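Local coordinates for protein enterotoxin SEN variant (Staphylococcus aureus, PDB 6KRY) that probably acts as a superantigenic enterotoxin, linking MHC class II molecules to T-cell receptors, at residues 47-52 / 62-67; 39-44 / 93-98; 53-58 / 85-90; 74-79 / 105-110; 23-28 / 202-207. All coordinates share one frame; numbering follows the deposited sequence.

Interaction 1: residues 47-52 / 62-67; sequences TIILKD and SLKVEF
Ile48 lays its CG1 branch beside Val65, the two side chains pointing the same way, with Ile48 CG1 4.0 Å from Val65 CB. Its chi1 of 67° sets CG1 between the backbone N and the carbonyl carbon, and the methyl CD1 beyond it comes to 4.0 Å from Phe67 CE2, at the edge of that ring. One face of the Phe67 ring is meanwhile touched by Val65 CG1, offset toward the rim. On the same side of the sheet Leu50 CD1 reaches Val65 CG2 at 4.1 Å. Branched aliphatic residues suit this face, because it turns toward Ile81 and Ile83 of strand 81-84 and the domain interior. The two strands form an antiparallel beta hairpin of the OB-fold domain, their segment axes approaching to 4.7 Å. Ile48 and Val65 are a hydrogen-bonded pair, as are Leu50 and Leu63; the bond from Leu50 N to Leu63 O, 2.9 Å, is almost straight at 174°. The other face is mixed. There the aliphatic part of Lys64 lies across Thr47 and Ile49, with Lys64 CG 3.9 Å from Ile49 CG1, while its NZ reaches Val93 O. At the far end one water accepts from Asp52 N and donates to Ser62 OG, 2.9 Å away, and this hydroxyl also bonds Glu98, whose carboxylate forms a salt bridge with Lys51.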
# COMPACT_ATOMS: atom_id res chain seq x y z
N THR A 47 -11.59 2.57 13.67
CA THR A 47 -10.33 1.90 13.95
C THR A 47 -10.59 0.54 14.59
O THR A 47 -11.65 0.29 15.13
CB THR A 47 -9.45 2.69 14.93
OG1 THR A 47 -10.08 2.72 16.23
CG2 THR A 47 -9.15 4.08 14.39
N ILE A 48 -9.59 -0.34 14.48
CA ILE A 48 -9.48 -1.53 15.26
C ILE A 48 -8.03 -1.65 15.74
O ILE A 48 -7.10 -1.16 15.11
CB ILE A 48 -9.93 -2.78 14.45
CG1 ILE A 48 -8.98 -3.10 13.29
CG2 ILE A 48 -11.37 -2.67 13.98
CD1 ILE A 48 -9.42 -4.27 12.43
N ILE A 49 -7.86 -2.25 16.94
CA ILE A 49 -6.59 -2.38 17.56
C ILE A 49 -6.28 -3.85 17.81
O ILE A 49 -7.10 -4.61 18.35
CB ILE A 49 -6.50 -1.52 18.84
CG1 ILE A 49 -6.62 -0.03 18.48
CG2 ILE A 49 -5.21 -1.80 19.60
CD1 ILE A 49 -6.85 0.86 19.63
N LEU A 50 -5.07 -4.23 17.40
CA LEU A 50 -4.52 -5.57 17.51
C LEU A 50 -3.29 -5.56 18.41
O LEU A 50 -2.42 -4.69 18.27
CB LEU A 50 -4.11 -6.08 16.14
CG LEU A 50 -5.25 -6.26 15.16
CD1 LEU A 50 -5.38 -5.03 14.29
CD2 LEU A 50 -5.05 -7.51 14.35
N LYS A 51 -3.21 -6.57 19.29
CA LYS A 51 -2.10 -6.73 20.24
C LYS A 51 -1.04 -7.68 19.68
O LYS A 51 -1.31 -8.42 18.77
CB LYS A 51 -2.63 -7.30 21.56
CG LYS A 51 -3.80 -6.52 22.14
CD LYS A 51 -3.61 -5.00 22.14
CE LYS A 51 -4.82 -4.28 22.69
NZ LYS A 51 -4.73 -4.15 24.17
N ASP A 52 0.15 -7.64 20.27
CA ASP A 52 1.21 -8.61 19.99
C ASP A 52 1.52 -8.60 18.49
O ASP A 52 1.65 -9.63 17.84
CB ASP A 52 0.86 -10.03 20.44
CG ASP A 52 0.57 -10.17 21.93
OD1 ASP A 52 0.74 -9.17 22.65
OD2 ASP A 52 0.16 -11.27 22.37
N SER A 62 1.73 -3.06 19.51
CA SER A 62 0.32 -3.01 19.11
C SER A 62 0.18 -2.33 17.75
O SER A 62 1.05 -1.57 17.35
CB SER A 62 -0.53 -2.30 20.15
OG SER A 62 -0.51 -2.98 21.39
N LEU A 63 -0.93 -2.60 17.07
CA LEU A 63 -1.19 -2.03 15.76
C LEU A 63 -2.62 -1.47 15.74
O LEU A 63 -3.57 -2.22 16.04
CB LEU A 63 -1.11 -3.13 14.69
CG LEU A 63 -1.27 -2.62 13.26
CD1 LEU A 63 -0.12 -1.70 12.88
CD2 LEU A 63 -1.39 -3.78 12.29
N LYS A 64 -2.75 -0.23 15.28
CA LYS A 64 -4.08 0.30 15.07
C LYS A 64 -4.27 0.43 13.57
O LYS A 64 -3.45 1.01 12.87
CB LYS A 64 -4.22 1.66 15.76
CG LYS A 64 -5.58 2.31 15.58
CD LYS A 64 -5.76 3.59 16.35
CE LYS A 64 -5.10 4.75 15.69
NZ LYS A 64 -5.41 5.99 16.43
N VAL A 65 -5.32 -0.19 13.07
CA VAL A 65 -5.73 -0.02 11.68
C VAL A 65 -6.82 1.03 11.63
O VAL A 65 -7.81 0.97 12.38
CB VAL A 65 -6.22 -1.35 11.07
CG1 VAL A 65 -6.65 -1.15 9.63
CG2 VAL A 65 -5.16 -2.43 11.19
N GLU A 66 -6.64 1.98 10.70
CA GLU A 66 -7.55 3.07 10.46
C GLU A 66 -8.23 2.89 9.09
O GLU A 66 -7.54 2.71 8.07
CB GLU A 66 -6.81 4.41 10.51
CG GLU A 66 -6.16 4.72 11.84
CD GLU A 66 -5.10 5.83 11.87
OE1 GLU A 66 -5.22 6.72 12.75
OE2 GLU A 66 -4.11 5.75 11.09
N PHE A 67 -9.57 3.00 9.09
CA PHE A 67 -10.40 2.88 7.92
C PHE A 67 -11.11 4.22 7.74
O PHE A 67 -11.10 5.01 8.68
CB PHE A 67 -11.46 1.82 8.06
CG PHE A 67 -10.95 0.43 8.31
CD1 PHE A 67 -10.40 -0.33 7.28
CD2 PHE A 67 -11.03 -0.13 9.58
CE1 PHE A 67 -9.91 -1.60 7.54
CE2 PHE A 67 -10.53 -1.39 9.84
CZ PHE A 67 -10.00 -2.13 8.81
O HOH W 1 0.42 -5.42 22.55

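Interaction 2: residues 39-44 / 93-98; sequences STDQLL and VGLTEE
The carboxylate of Asp41 is the flat group here, met out of its plane by a methyl of Leu95 and at its edge by a backbone amide. Leu95 CD2 stands about 3 Å off the carboxylate plane, displaced toward one oxygen, at 3.5 Å from Asp41 OD2. The edge is used at OD1, whose anti lone pair takes the N-H of Gln42 at 2.7 Å between Gln42 N and Asp41 OD1. That bond fixes the rotation of the carboxylate and leaves OD2 to face the leucine. A short acid can do this close to its own backbone, and its charge suits a contact at the protein surface. Leu43 supplies the apolar part: its CD2 is 4.1 Å from Leu95 CD1, and its CD1 rests on backbone, 3.8 Å from Val93 O and close to Gly94 C. Leu95 sits between Asp41 and Leu43, although its chi2 of 17° is nearly eclipsed and its methyls are less surely placed. No hydrogen bond crosses the contact. Thr40 and Asp41 both face Ile49 in a classic beta bulge, while Leu95 to Glu98 make a type I turn. The turn lies between Cys92 and Cys102, in the stretch that would correspond to the disulfide loop of staphylococcal enterotoxins; the predicted Cys92-Cys102 bond is not formed here.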
# COMPACT_ATOMS: atom_id res chain seq x y z
N SER A 39 -8.60 -8.42 16.15
CA SER A 39 -8.62 -7.19 16.93
C SER A 39 -9.34 -7.40 18.27
O SER A 39 -10.33 -8.16 18.38
CB SER A 39 -9.21 -6.03 16.14
OG SER A 39 -10.60 -6.14 15.98
N THR A 40 -8.85 -6.69 19.29
CA THR A 40 -9.37 -6.84 20.66
C THR A 40 -9.69 -5.48 21.33
O THR A 40 -10.21 -5.48 22.43
CB THR A 40 -8.41 -7.63 21.55
OG1 THR A 40 -7.11 -7.06 21.51
CG2 THR A 40 -8.33 -9.09 21.15
N ASP A 41 -9.48 -4.37 20.64
CA ASP A 41 -9.85 -3.02 21.18
C ASP A 41 -10.09 -2.07 20.01
O ASP A 41 -9.97 -2.45 18.82
CB ASP A 41 -8.84 -2.52 22.21
CG ASP A 41 -9.36 -1.57 23.31
OD1 ASP A 41 -10.36 -0.79 23.07
OD2 ASP A 41 -8.79 -1.62 24.45
N GLN A 42 -10.44 -0.83 20.35
CA GLN A 42 -10.87 0.13 19.40
C GLN A 42 -10.79 1.51 20.07
O GLN A 42 -11.11 1.61 21.24
CB GLN A 42 -12.30 -0.22 19.01
CG GLN A 42 -12.95 0.77 18.13
CD GLN A 42 -14.25 0.23 17.58
OE1 GLN A 42 -15.14 -0.20 18.34
NE2 GLN A 42 -14.30 0.11 16.26
N LEU A 43 -10.35 2.53 19.35
CA LEU A 43 -10.47 3.93 19.83
C LEU A 43 -11.61 4.58 19.04
O LEU A 43 -12.76 4.33 19.38
CB LEU A 43 -9.12 4.64 19.71
CG LEU A 43 -8.15 4.28 20.82
CD1 LEU A 43 -6.79 4.90 20.54
CD2 LEU A 43 -8.69 4.69 22.19
N LEU A 44 -11.32 5.27 17.95
CA LEU A 44 -12.44 5.83 17.18
C LEU A 44 -13.17 4.65 16.52
O LEU A 44 -12.61 3.56 16.31
CB LEU A 44 -11.98 6.82 16.11
CG LEU A 44 -11.35 8.12 16.59
CD1 LEU A 44 -11.10 9.07 15.43
CD2 LEU A 44 -12.21 8.79 17.64
N VAL A 93 -1.53 7.27 17.62
CA VAL A 93 -2.07 7.19 18.95
C VAL A 93 -2.71 5.82 19.17
O VAL A 93 -3.67 5.45 18.46
CB VAL A 93 -3.12 8.31 19.14
CG1 VAL A 93 -3.74 8.25 20.51
CG2 VAL A 93 -2.51 9.69 18.88
N GLY A 94 -2.22 5.11 20.18
CA GLY A 94 -2.81 3.90 20.66
C GLY A 94 -3.28 4.02 22.10
O GLY A 94 -3.45 5.13 22.66
N LEU A 95 -3.52 2.86 22.69
CA LEU A 95 -3.87 2.75 24.09
C LEU A 95 -2.74 3.36 24.95
O LEU A 95 -1.58 3.29 24.61
CB LEU A 95 -4.07 1.26 24.39
CG LEU A 95 -5.49 0.68 24.27
CD1 LEU A 95 -6.45 1.55 23.49
CD2 LEU A 95 -5.44 -0.73 23.71
N THR A 96 -3.10 3.97 26.09
CA THR A 96 -2.20 4.90 26.83
C THR A 96 -0.88 4.25 27.27
O THR A 96 0.18 4.86 27.24
CB THR A 96 -2.92 5.48 28.06
OG1 THR A 96 -4.10 6.15 27.61
CG2 THR A 96 -2.06 6.43 28.85
N GLU A 97 -0.95 2.99 27.69
CA GLU A 97 0.17 2.28 28.27
C GLU A 97 0.75 1.28 27.25
O GLU A 97 1.32 0.26 27.62
CB GLU A 97 -0.31 1.58 29.54
CG GLU A 97 -1.44 0.55 29.32
CD GLU A 97 -2.74 1.01 28.64
OE1 GLU A 97 -3.71 0.21 28.60
OE2 GLU A 97 -2.79 2.15 28.15
N GLU A 98 0.54 1.52 25.96
CA GLU A 98 0.99 0.61 24.93
C GLU A 98 1.89 1.40 23.98
O GLU A 98 1.87 2.63 23.97
CB GLU A 98 -0.20 -0.00 24.18
CG GLU A 98 -1.06 -0.89 25.05
CD GLU A 98 -1.90 -1.93 24.33
OE1 GLU A 98 -2.23 -1.76 23.10
OE2 GLU A 98 -2.27 -2.93 25.01

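Interaction 3: residues 53-58 / 85-90; sequences IDISVL and GLYYGN
Two sets of torsions bring Ile55 over the ring of Tyr87. The ring carbon CG of Tyr87 stands between its backbone N and carbonyl carbon (chi1 64°), and in Ile55 an extended chi2 of 180° carries CD1 out over the ring. That methyl sits 3.8 Å from the ring centroid and only 4° off the normal, a well-centred CH-pi contact. The second branch of Ile55 follows the ring toward its phenol end, with Ile55 CG2 3.6 Å from Tyr87 CZ, so the beta-branched residue touches both the ring centre and its tip. Leu58 takes the rim instead: its CD1 lies in the ring plane, 3.6 Å from Tyr87 CE1. The same methyl comes to 3.5 Å from Gly89 CA, an approach possible because glycine has no side chain at a point where one would run straight into the leucine. Val57 crosses the tyrosine at about a right angle, its CG2 3.2 Å from Tyr87 OH. Leu58 N bonds back to Ile55 O, which helps bring Ile55, Val57 and Leu58 round the same ring. The contact joins the end of strand 47-55 to strand 86-88 in the OB-fold domain. No hydrogen bond joins the segments; aliphatic groups pack round the ring and against its hydroxyl, which finds its polar partner in Thr29 O, so tyrosine serves both as a greasy surface and as a hydrogen-bonding group.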
# COMPACT_ATOMS: atom_id res chain seq x y z
N ILE A 53 1.61 -7.40 17.94
CA ILE A 53 2.18 -7.22 16.62
C ILE A 53 3.50 -6.47 16.81
O ILE A 53 3.48 -5.26 17.05
CB ILE A 53 1.25 -6.41 15.72
CG1 ILE A 53 -0.17 -6.98 15.68
CG2 ILE A 53 1.87 -6.25 14.33
CD1 ILE A 53 -0.30 -8.21 14.87
N ASP A 54 4.61 -7.19 16.71
CA ASP A 54 5.89 -6.67 17.15
C ASP A 54 6.61 -6.09 15.94
O ASP A 54 6.80 -6.75 14.92
CB ASP A 54 6.64 -7.74 17.95
CG ASP A 54 5.91 -7.93 19.28
OD1 ASP A 54 5.98 -6.99 20.13
OD2 ASP A 54 5.19 -8.93 19.41
N ILE A 55 6.92 -4.80 16.03
CA ILE A 55 7.65 -4.12 15.01
C ILE A 55 8.94 -3.59 15.64
O ILE A 55 8.96 -2.54 16.34
CB ILE A 55 6.81 -3.01 14.36
CG1 ILE A 55 5.54 -3.57 13.70
CG2 ILE A 55 7.68 -2.26 13.37
CD1 ILE A 55 4.65 -2.53 13.04
N SER A 56 10.00 -4.34 15.38
CA SER A 56 11.28 -4.14 16.00
C SER A 56 11.83 -2.73 15.76
O SER A 56 12.32 -2.05 16.67
CB SER A 56 12.24 -5.18 15.52
OG SER A 56 13.28 -5.34 16.48
N VAL A 57 11.73 -2.26 14.52
CA VAL A 57 12.41 -1.01 14.18
C VAL A 57 11.76 0.18 14.89
O VAL A 57 12.44 1.18 15.07
CB VAL A 57 12.48 -0.81 12.66
CG1 VAL A 57 13.39 -1.86 12.03
CG2 VAL A 57 11.11 -0.80 12.01
N LEU A 58 10.49 0.10 15.29
CA LEU A 58 9.83 1.24 15.99
C LEU A 58 9.64 0.91 17.47
O LEU A 58 9.16 1.72 18.21
CB LEU A 58 8.48 1.57 15.33
CG LEU A 58 8.52 2.24 13.94
CD1 LEU A 58 7.15 2.75 13.55
CD2 LEU A 58 9.52 3.39 13.87
N GLY A 85 0.45 -3.80 4.67
CA GLY A 85 0.64 -2.45 4.15
C GLY A 85 1.80 -1.71 4.78
O GLY A 85 2.65 -2.30 5.47
N LEU A 86 1.81 -0.40 4.54
CA LEU A 86 2.87 0.47 5.05
C LEU A 86 2.41 1.17 6.33
O LEU A 86 1.41 1.91 6.35
CB LEU A 86 3.19 1.50 3.95
CG LEU A 86 3.75 0.89 2.66
CD1 LEU A 86 3.90 1.96 1.58
CD2 LEU A 86 5.08 0.18 2.89
N TYR A 87 3.18 0.98 7.41
CA TYR A 87 2.82 1.52 8.71
C TYR A 87 3.64 2.77 9.02
O TYR A 87 4.64 3.10 8.37
CB TYR A 87 2.99 0.46 9.80
CG TYR A 87 4.41 0.02 9.99
CD1 TYR A 87 5.27 0.74 10.81
CD2 TYR A 87 4.93 -1.05 9.30
CE1 TYR A 87 6.61 0.41 10.90
CE2 TYR A 87 6.26 -1.42 9.41
CZ TYR A 87 7.10 -0.69 10.23
OH TYR A 87 8.42 -1.01 10.34
N TYR A 88 3.17 3.48 10.06
CA TYR A 88 3.82 4.64 10.57
C TYR A 88 3.75 4.64 12.10
O TYR A 88 2.84 4.08 12.71
CB TYR A 88 3.19 5.89 9.95
CG TYR A 88 1.80 6.22 10.43
CD1 TYR A 88 1.64 7.00 11.54
CD2 TYR A 88 0.66 5.87 9.71
CE1 TYR A 88 0.39 7.36 12.01
CE2 TYR A 88 -0.61 6.22 10.17
CZ TYR A 88 -0.74 6.98 11.32
OH TYR A 88 -1.91 7.36 11.88
N GLY A 89 4.75 5.28 12.71
CA GLY A 89 4.85 5.37 14.16
C GLY A 89 4.57 6.78 14.67
O GLY A 89 3.97 6.93 15.75
N ASN A 90 5.00 7.81 13.91
CA ASN A 90 4.89 9.24 14.25
C ASN A 90 3.44 9.70 14.06
O ASN A 90 2.91 9.53 12.98
CB ASN A 90 5.86 10.04 13.36
CG ASN A 90 5.69 11.55 13.34
OD1 ASN A 90 5.42 12.16 14.38
ND2 ASN A 90 5.91 12.19 12.19

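Interaction 4: residues 74-79 / 105-110; sequences NQFKGK and GGVTIY
Phe76 and Val107 reach toward each other tip to tip and make the tight part of this contact. Val107 CG1 lies 3.7 Å from the centroid of the Phe76 ring, 20° off the normal, in a CH-pi contact over one face; the opposite face carries Gln75 CB of its own helix. A flat ring suits the place because it can be packed from two sides at once. Ile109 comes in at the rim, with its CD1 3.9 Å from Phe76 CD1. The solvent side is looser. There Lys79 lends only its hydrocarbon to the contact, Lys79 CD lying 3.9 Å from Ile109 CD1, while the end of its chain leads away. Farther out, Lys77 NZ donates to Asn74 OD1 at 2.9 Å from above the carbonyl plane, tying the last helical turn to the residues after it. The chain leaves the helix in a type II turn from Phe76 to Lys79, with Gly78 at the position of positive phi that glycine adopts easily. The contact thus seats the C-terminal end of helix 70-76 on strand 100-109; Val107 also packs on Phe67 and on Ile81 and Ile83 of strand 81-84, and Asn210 touches Phe76.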
# COMPACT_ATOMS: atom_id res chain seq x y z
N ASN A 74 -16.44 -2.21 11.39
CA ASN A 74 -17.44 -3.18 11.84
C ASN A 74 -17.35 -4.49 11.04
O ASN A 74 -17.60 -5.53 11.59
CB ASN A 74 -18.84 -2.57 11.76
CG ASN A 74 -19.05 -1.59 12.89
OD1 ASN A 74 -18.29 -1.58 13.85
ND2 ASN A 74 -20.07 -0.75 12.79
N GLN A 75 -16.95 -4.43 9.77
CA GLN A 75 -16.79 -5.62 8.95
C GLN A 75 -15.64 -6.49 9.48
O GLN A 75 -15.66 -7.72 9.28
CB GLN A 75 -16.43 -5.25 7.51
CG GLN A 75 -17.54 -4.56 6.74
CD GLN A 75 -17.11 -4.41 5.31
OE1 GLN A 75 -16.27 -5.17 4.82
NE2 GLN A 75 -17.68 -3.42 4.63
N PHE A 76 -14.62 -5.87 10.08
CA PHE A 76 -13.40 -6.58 10.44
C PHE A 76 -13.16 -6.72 11.95
O PHE A 76 -12.39 -7.63 12.33
CB PHE A 76 -12.20 -5.91 9.77
CG PHE A 76 -12.32 -5.90 8.27
CD1 PHE A 76 -12.34 -7.10 7.56
CD2 PHE A 76 -12.42 -4.71 7.57
CE1 PHE A 76 -12.48 -7.10 6.18
CE2 PHE A 76 -12.53 -4.71 6.19
CZ PHE A 76 -12.55 -5.90 5.50
N LYS A 77 -13.82 -5.92 12.82
CA LYS A 77 -13.47 -5.98 14.23
C LYS A 77 -13.81 -7.37 14.80
O LYS A 77 -14.91 -7.91 14.59
CB LYS A 77 -14.08 -4.82 15.03
CG LYS A 77 -15.59 -4.78 15.18
CD LYS A 77 -15.98 -3.80 16.30
CE LYS A 77 -17.37 -4.04 16.86
NZ LYS A 77 -18.37 -3.11 16.27
N GLY A 78 -12.84 -7.98 15.48
CA GLY A 78 -13.04 -9.27 16.16
C GLY A 78 -13.20 -10.46 15.22
O GLY A 78 -13.64 -11.52 15.68
N LYS A 79 -12.83 -10.31 13.94
CA LYS A 79 -12.77 -11.41 13.00
C LYS A 79 -11.32 -11.77 12.73
O LYS A 79 -10.43 -10.93 12.88
CB LYS A 79 -13.50 -11.02 11.70
CG LYS A 79 -14.96 -10.61 11.90
CD LYS A 79 -15.87 -10.99 10.77
CE LYS A 79 -17.27 -10.39 10.85
NZ LYS A 79 -17.77 -10.32 12.24
N GLY A 105 -6.14 0.85 6.32
CA GLY A 105 -6.74 -0.27 5.58
C GLY A 105 -5.84 -1.49 5.60
O GLY A 105 -5.29 -1.86 6.67
N GLY A 106 -5.66 -2.11 4.43
CA GLY A 106 -4.74 -3.25 4.28
C GLY A 106 -5.30 -4.56 4.86
O GLY A 106 -4.57 -5.51 4.97
N VAL A 107 -6.62 -4.63 5.11
CA VAL A 107 -7.21 -5.74 5.83
C VAL A 107 -8.12 -6.59 4.92
O VAL A 107 -8.93 -6.10 4.16
CB VAL A 107 -7.98 -5.24 7.07
CG1 VAL A 107 -8.83 -6.33 7.74
CG2 VAL A 107 -6.98 -4.68 8.06
N THR A 108 -7.94 -7.91 5.04
CA THR A 108 -8.78 -8.91 4.41
C THR A 108 -9.16 -9.95 5.48
O THR A 108 -8.35 -10.28 6.35
CB THR A 108 -8.09 -9.58 3.21
OG1 THR A 108 -6.79 -10.02 3.63
CG2 THR A 108 -8.02 -8.63 2.03
N ILE A 109 -10.39 -10.46 5.37
CA ILE A 109 -10.84 -11.65 6.14
C ILE A 109 -9.87 -12.80 5.83
O ILE A 109 -9.49 -13.00 4.67
CB ILE A 109 -12.31 -11.95 5.79
CG1 ILE A 109 -13.28 -10.89 6.33
CG2 ILE A 109 -12.71 -13.37 6.23
CD1 ILE A 109 -13.38 -10.81 7.82
N TYR A 110 -9.44 -13.51 6.87
CA TYR A 110 -8.50 -14.57 6.75
C TYR A 110 -9.20 -15.83 6.24
O TYR A 110 -8.71 -16.45 5.33
CB TYR A 110 -7.81 -14.85 8.09
CG TYR A 110 -7.07 -16.16 8.13
CD1 TYR A 110 -5.81 -16.28 7.57
CD2 TYR A 110 -7.63 -17.27 8.74
CE1 TYR A 110 -5.12 -17.48 7.62
CE2 TYR A 110 -6.97 -18.49 8.76
CZ TYR A 110 -5.70 -18.58 8.23
OH TYR A 110 -5.05 -19.78 8.26

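Interaction 5: residues 23-28 / 202-207; sequences SYYTDI and EFFQFY
The backbones at Tyr24 and Phe203 stay well apart, their CA atoms 10.2 Å from each other, and large aromatic side chains bridge the distance between the end of helix 15-26 and the turns after helix 200-203. The main pair is edge-to-face: Phe204 points its edge at the face of Tyr24, with centroids 4.8 Å apart and planes at 73°. Phe204 CE2 lies over the ring centre, 3.6 Å from Tyr24 CE1. Within its own segment, the preceding Phe203 lays CB over one face of the Phe204 ring, and Phe203 CD2 touches Tyr24 CD2 at 4.3 Å. Tyr25 meets Phe204 tip to tip, with Tyr25 OH 3.4 Å from Phe204 CE1. Tyrosines suit the site because their rings pack while their hydroxyls find partners within a buried interface. Tyr24 OH bonds Tyr87 O, and a water 2.7 Å from Tyr25 OH donates to Tyr207 OH, which also bonds Asp150. Leu86 packs against Tyr25 and Phe204. The cluster joins the OB-fold part of the chain to the beta-grasp part, an interdomain core in keeping with the two-domain architecture of staphylococcal superantigens.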
# COMPACT_ATOMS: atom_id res chain seq x y z
N SER A 23 12.83 6.16 1.66
CA SER A 23 12.97 5.22 2.78
C SER A 23 11.81 4.21 2.78
O SER A 23 11.99 3.01 2.88
CB SER A 23 13.02 5.98 4.07
OG SER A 23 12.95 5.07 5.14
N TYR A 24 10.59 4.73 2.62
CA TYR A 24 9.39 3.89 2.62
C TYR A 24 9.38 2.82 1.51
O TYR A 24 8.78 1.74 1.69
CB TYR A 24 8.14 4.75 2.53
CG TYR A 24 7.48 4.95 3.86
CD1 TYR A 24 6.87 3.88 4.50
CD2 TYR A 24 7.52 6.16 4.51
CE1 TYR A 24 6.26 4.05 5.73
CE2 TYR A 24 6.90 6.35 5.74
CZ TYR A 24 6.31 5.28 6.37
OH TYR A 24 5.72 5.48 7.60
N TYR A 25 10.05 3.09 0.37
CA TYR A 25 9.99 2.23 -0.78
C TYR A 25 11.35 1.56 -1.04
O TYR A 25 11.45 0.85 -2.02
CB TYR A 25 9.44 2.96 -2.01
CG TYR A 25 7.96 3.22 -1.90
CD1 TYR A 25 7.06 2.16 -1.91
CD2 TYR A 25 7.46 4.48 -1.61
CE1 TYR A 25 5.70 2.37 -1.73
CE2 TYR A 25 6.11 4.71 -1.44
CZ TYR A 25 5.23 3.65 -1.49
OH TYR A 25 3.90 3.86 -1.33
N THR A 26 12.32 1.76 -0.13
CA THR A 26 13.61 1.07 -0.19
C THR A 26 13.74 0.02 0.92
O THR A 26 14.34 -1.03 0.71
CB THR A 26 14.77 2.08 -0.08
OG1 THR A 26 14.66 2.92 -1.23
CG2 THR A 26 16.13 1.41 -0.04
N ASP A 27 13.30 0.34 2.14
CA ASP A 27 13.57 -0.54 3.32
C ASP A 27 12.36 -1.47 3.50
O ASP A 27 11.28 -0.94 3.80
CB ASP A 27 13.74 0.27 4.61
CG ASP A 27 14.90 1.25 4.57
OD1 ASP A 27 15.99 0.86 4.08
OD2 ASP A 27 14.72 2.42 5.02
N ILE A 28 12.54 -2.78 3.27
CA ILE A 28 11.39 -3.74 3.30
C ILE A 28 10.75 -3.78 4.69
O ILE A 28 9.60 -4.24 4.78
CB ILE A 28 11.70 -5.20 2.87
CG1 ILE A 28 13.05 -5.74 3.35
CG2 ILE A 28 11.54 -5.34 1.37
CD1 ILE A 28 13.36 -5.48 4.78
N GLU A 202 0.12 10.97 6.61
CA GLU A 202 -0.59 11.62 5.55
C GLU A 202 -0.39 10.87 4.22
O GLU A 202 -1.33 10.73 3.49
CB GLU A 202 -0.09 13.05 5.43
CG GLU A 202 -0.28 13.86 6.71
CD GLU A 202 0.37 15.23 6.64
OE1 GLU A 202 1.59 15.31 6.37
OE2 GLU A 202 -0.35 16.25 6.84
N PHE A 203 0.84 10.46 3.88
CA PHE A 203 1.13 9.81 2.61
C PHE A 203 0.13 8.69 2.27
O PHE A 203 -0.26 8.46 1.11
CB PHE A 203 2.52 9.13 2.60
CG PHE A 203 3.75 9.98 2.79
CD1 PHE A 203 3.74 11.34 2.53
CD2 PHE A 203 4.94 9.39 3.19
CE1 PHE A 203 4.91 12.08 2.67
CE2 PHE A 203 6.10 10.14 3.34
CZ PHE A 203 6.08 11.49 3.08
N PHE A 204 -0.23 7.90 3.28
CA PHE A 204 -0.90 6.64 3.00
C PHE A 204 -2.37 6.66 3.41
O PHE A 204 -3.06 5.63 3.34
CB PHE A 204 -0.12 5.51 3.68
CG PHE A 204 1.33 5.46 3.27
CD1 PHE A 204 1.66 5.40 1.94
CD2 PHE A 204 2.34 5.51 4.22
CE1 PHE A 204 2.99 5.48 1.54
CE2 PHE A 204 3.67 5.55 3.81
CZ PHE A 204 3.99 5.51 2.48
N GLN A 205 -2.88 7.81 3.85
CA GLN A 205 -4.28 7.91 4.26
C GLN A 205 -5.25 7.47 3.15
O GLN A 205 -6.33 6.94 3.45
CB GLN A 205 -4.60 9.32 4.77
CG GLN A 205 -6.04 9.47 5.23
CD GLN A 205 -6.24 10.82 5.89
OE1 GLN A 205 -5.34 11.66 5.89
NE2 GLN A 205 -7.41 11.01 6.48
N PHE A 206 -4.88 7.61 1.88
CA PHE A 206 -5.78 7.23 0.80
C PHE A 206 -6.08 5.73 0.80
O PHE A 206 -7.11 5.31 0.21
CB PHE A 206 -5.27 7.68 -0.58
CG PHE A 206 -4.08 6.96 -1.16
CD1 PHE A 206 -2.80 7.18 -0.67
CD2 PHE A 206 -4.24 6.09 -2.23
CE1 PHE A 206 -1.70 6.56 -1.23
CE2 PHE A 206 -3.14 5.48 -2.79
CZ PHE A 206 -1.88 5.68 -2.29
N TYR A 207 -5.21 4.91 1.41
CA TYR A 207 -5.45 3.46 1.50
C TYR A 207 -6.55 3.10 2.52
O TYR A 207 -6.88 1.90 2.66
CB TYR A 207 -4.15 2.74 1.84
CG TYR A 207 -3.11 2.73 0.75
CD1 TYR A 207 -3.42 2.39 -0.56
CD2 TYR A 207 -1.77 2.94 1.06
CE1 TYR A 207 -2.43 2.35 -1.54
CE2 TYR A 207 -0.78 2.90 0.09
CZ TYR A 207 -1.11 2.60 -1.22
OH TYR A 207 -0.14 2.59 -2.19
O HOH W 2 2.31 1.72 -1.70

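In the fold
Interactions 1 to 4 all lie within the OB-fold domain and bear on its mixed sheet or its loops, whereas interaction 5 joins that part to the beta-grasp part, its centre about 7 Å from the centre of the molecule. Interactions 1 and 2 have centres about 7 Å apart, and the hairpin of interaction 1 falls between the two segments of interaction 2 in sequence. Interaction 3 uses the later part of strand 47-55, toward the hairpin turn, and interaction 4 follows interaction 1 in the chain, with Phe67 packing on Phe76. Interaction 5, whose segments span the other four, centres about 11 Å from interaction 3, whose strand 86-88 touches it directly. Packing therefore continues from the outer loops through the sheet to the domain interface.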